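Local coordinates for protein citrate synthase (Thermotoga maritima, PDB 2P2W) that probably catalyses the condensation of oxaloacetate with acetyl-CoA and water to citrate and CoA in the tricarboxylic acid cycle, at residues 173-179 with 324-329. Sequence-based numbering, arbitrary orientation.
Sequences LMEQDIN and ARVVGW. With FLC (citrate anion), chain B.
The guanidinium group of R325 lies with one face against the backbone of 173-179, Q176 N standing 4.0 Å above its centre, while the citrate carboxylate carbon CBC lies in its plane at the edge. R325 CG sits 3.2 Å above one face of the W329 ring, toward its rim, with N179 OD1 at the ring edge. NH1 and NH2 of R325 form a two-pronged bond to the central carboxylate, NH2 reaching OB2 at 3.0 Å and 164°. A long arginine suits this place: bent at its second and third torsions (chi2 53°), the chain turns NE onto L173 O, 2.8 Å away, which helps fix the head's rotation. An alanine in place of R325 would probably leave the citrate carboxylate without its paired donors and L173 O without its mate. Q176, extended, sends NE2 to citrate OG2 at 2.9 Å, its OE1 bonding Y253. H250, probably catalytic, R259 and R344 of the second subunit also bind the citrate. N179 gives ND2 to Q176 O, while OD1 caps helix 180-189 at T182 N and bonds S181 OG. Lacking a side chain, G328 lets M174 O approach its N (3.1 Å, weak bond). The loop between helices 163-173 and 180-189 lies against helix 317-337, M174 packing on helix 42-51 and W329 on helix 195-207.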
# COMPACT_ATOMS: atom_id res chain seq x y z
N LEU A 173 -14.19 -6.04 -14.32
CA LEU A 173 -13.33 -5.33 -13.39
C LEU A 173 -12.09 -6.08 -12.90
O LEU A 173 -11.31 -5.54 -12.12
CB LEU A 173 -14.15 -4.92 -12.16
CG LEU A 173 -15.34 -3.98 -12.38
CD1 LEU A 173 -16.26 -4.01 -11.15
CD2 LEU A 173 -14.83 -2.57 -12.64
N MET A 174 -11.89 -7.31 -13.35
CA MET A 174 -10.74 -8.08 -12.88
C MET A 174 -9.37 -7.52 -13.18
O MET A 174 -8.45 -7.65 -12.37
CB MET A 174 -10.78 -9.50 -13.42
CG MET A 174 -11.74 -10.42 -12.72
SD MET A 174 -11.53 -12.10 -13.34
CE MET A 174 -12.82 -12.93 -12.43
N GLU A 175 -9.21 -6.88 -14.34
CA GLU A 175 -7.89 -6.41 -14.72
C GLU A 175 -7.83 -5.26 -15.72
O GLU A 175 -8.66 -5.17 -16.62
CB GLU A 175 -7.14 -7.62 -15.31
CG GLU A 175 -6.06 -7.29 -16.31
CD GLU A 175 -4.82 -6.73 -15.66
OE1 GLU A 175 -4.65 -6.95 -14.45
OE2 GLU A 175 -4.01 -6.10 -16.37
N GLN A 176 -6.84 -4.38 -15.55
CA GLN A 176 -6.65 -3.28 -16.49
C GLN A 176 -5.29 -2.59 -16.45
O GLN A 176 -5.17 -1.42 -16.08
CB GLN A 176 -7.75 -2.22 -16.39
CG GLN A 176 -7.63 -1.22 -17.56
CD GLN A 176 -8.92 -0.49 -17.87
OE1 GLN A 176 -9.76 -0.98 -18.62
NE2 GLN A 176 -9.07 0.70 -17.30
N ASP A 177 -4.26 -3.33 -16.84
CA ASP A 177 -2.91 -2.80 -16.92
C ASP A 177 -2.38 -2.20 -15.62
O ASP A 177 -2.73 -2.66 -14.52
CB ASP A 177 -2.86 -1.76 -18.06
CG ASP A 177 -1.46 -1.54 -18.60
OD1 ASP A 177 -0.76 -2.53 -18.89
OD2 ASP A 177 -1.08 -0.36 -18.76
N ILE A 178 -1.56 -1.16 -15.73
CA ILE A 178 -0.96 -0.56 -14.54
C ILE A 178 -1.69 0.66 -13.98
O ILE A 178 -1.15 1.78 -13.97
CB ILE A 178 0.52 -0.19 -14.81
CG1 ILE A 178 1.18 -1.28 -15.65
CG2 ILE A 178 1.26 -0.06 -13.49
CD1 ILE A 178 1.15 -2.68 -15.03
N ASN A 179 -2.91 0.44 -13.50
CA ASN A 179 -3.70 1.50 -12.90
C ASN A 179 -3.09 1.77 -11.53
O ASN A 179 -2.21 1.04 -11.08
CB ASN A 179 -5.16 1.05 -12.79
CG ASN A 179 -5.29 -0.31 -12.13
OD1 ASN A 179 -5.28 -0.42 -10.91
ND2 ASN A 179 -5.39 -1.35 -12.95
N ALA A 324 -13.00 -8.50 -7.47
CA ALA A 324 -12.64 -8.93 -8.82
C ALA A 324 -11.19 -8.56 -9.14
O ALA A 324 -10.41 -9.41 -9.55
CB ALA A 324 -13.58 -8.29 -9.84
N ARG A 325 -10.85 -7.29 -8.94
CA ARG A 325 -9.51 -6.79 -9.30
C ARG A 325 -8.36 -7.48 -8.53
O ARG A 325 -7.21 -7.46 -8.94
CB ARG A 325 -9.47 -5.29 -9.05
CG ARG A 325 -8.14 -4.66 -9.46
CD ARG A 325 -7.75 -5.02 -10.90
NE ARG A 325 -8.76 -4.54 -11.84
CZ ARG A 325 -8.72 -3.24 -12.18
NH1 ARG A 325 -7.80 -2.45 -11.67
NH2 ARG A 325 -9.62 -2.75 -13.04
N VAL A 326 -8.65 -8.15 -7.41
CA VAL A 326 -7.59 -8.84 -6.68
C VAL A 326 -6.94 -9.88 -7.61
O VAL A 326 -5.75 -10.18 -7.48
CB VAL A 326 -8.14 -9.54 -5.40
CG1 VAL A 326 -9.13 -10.63 -5.76
CG2 VAL A 326 -6.99 -10.09 -4.57
N VAL A 327 -7.72 -10.40 -8.56
CA VAL A 327 -7.21 -11.37 -9.53
C VAL A 327 -6.14 -10.69 -10.39
O VAL A 327 -5.05 -11.23 -10.59
CB VAL A 327 -8.34 -11.89 -10.46
CG1 VAL A 327 -7.77 -12.86 -11.49
CG2 VAL A 327 -9.42 -12.57 -9.64
N GLY A 328 -6.45 -9.50 -10.89
CA GLY A 328 -5.50 -8.77 -11.71
C GLY A 328 -4.29 -8.33 -10.92
O GLY A 328 -3.15 -8.42 -11.40
N TRP A 329 -4.52 -7.83 -9.71
CA TRP A 329 -3.42 -7.37 -8.85
C TRP A 329 -2.40 -8.49 -8.65
O TRP A 329 -1.21 -8.30 -8.88
CB TRP A 329 -3.94 -6.95 -7.47
CG TRP A 329 -4.74 -5.67 -7.43
CD1 TRP A 329 -4.67 -4.61 -8.31
CD2 TRP A 329 -5.67 -5.28 -6.42
NE1 TRP A 329 -5.50 -3.60 -7.90
CE2 TRP A 329 -6.13 -3.98 -6.74
CE3 TRP A 329 -6.16 -5.90 -5.26
CZ2 TRP A 329 -7.06 -3.29 -5.95
CZ3 TRP A 329 -7.09 -5.22 -4.47
CH2 TRP A 329 -7.52 -3.92 -4.82
CAC FLC B . -11.28 3.78 -12.41
CA FLC B . -10.61 2.41 -12.43
CB FLC B . -9.62 2.21 -13.59
CBC FLC B . -9.13 0.76 -13.54
CG FLC B . -8.44 3.18 -13.43
CGC FLC B . -7.37 3.05 -14.52
OA1 FLC B . -11.62 4.29 -13.50
OA2 FLC B . -11.45 4.30 -11.28
OB1 FLC B . -8.19 0.49 -12.76
OB2 FLC B . -9.73 -0.06 -14.28
OG1 FLC B . -6.42 3.86 -14.48
OG2 FLC B . -7.50 2.14 -15.37
OHB FLC B . -10.28 2.46 -14.83
O HOH W 1 -10.98 -4.07 -15.51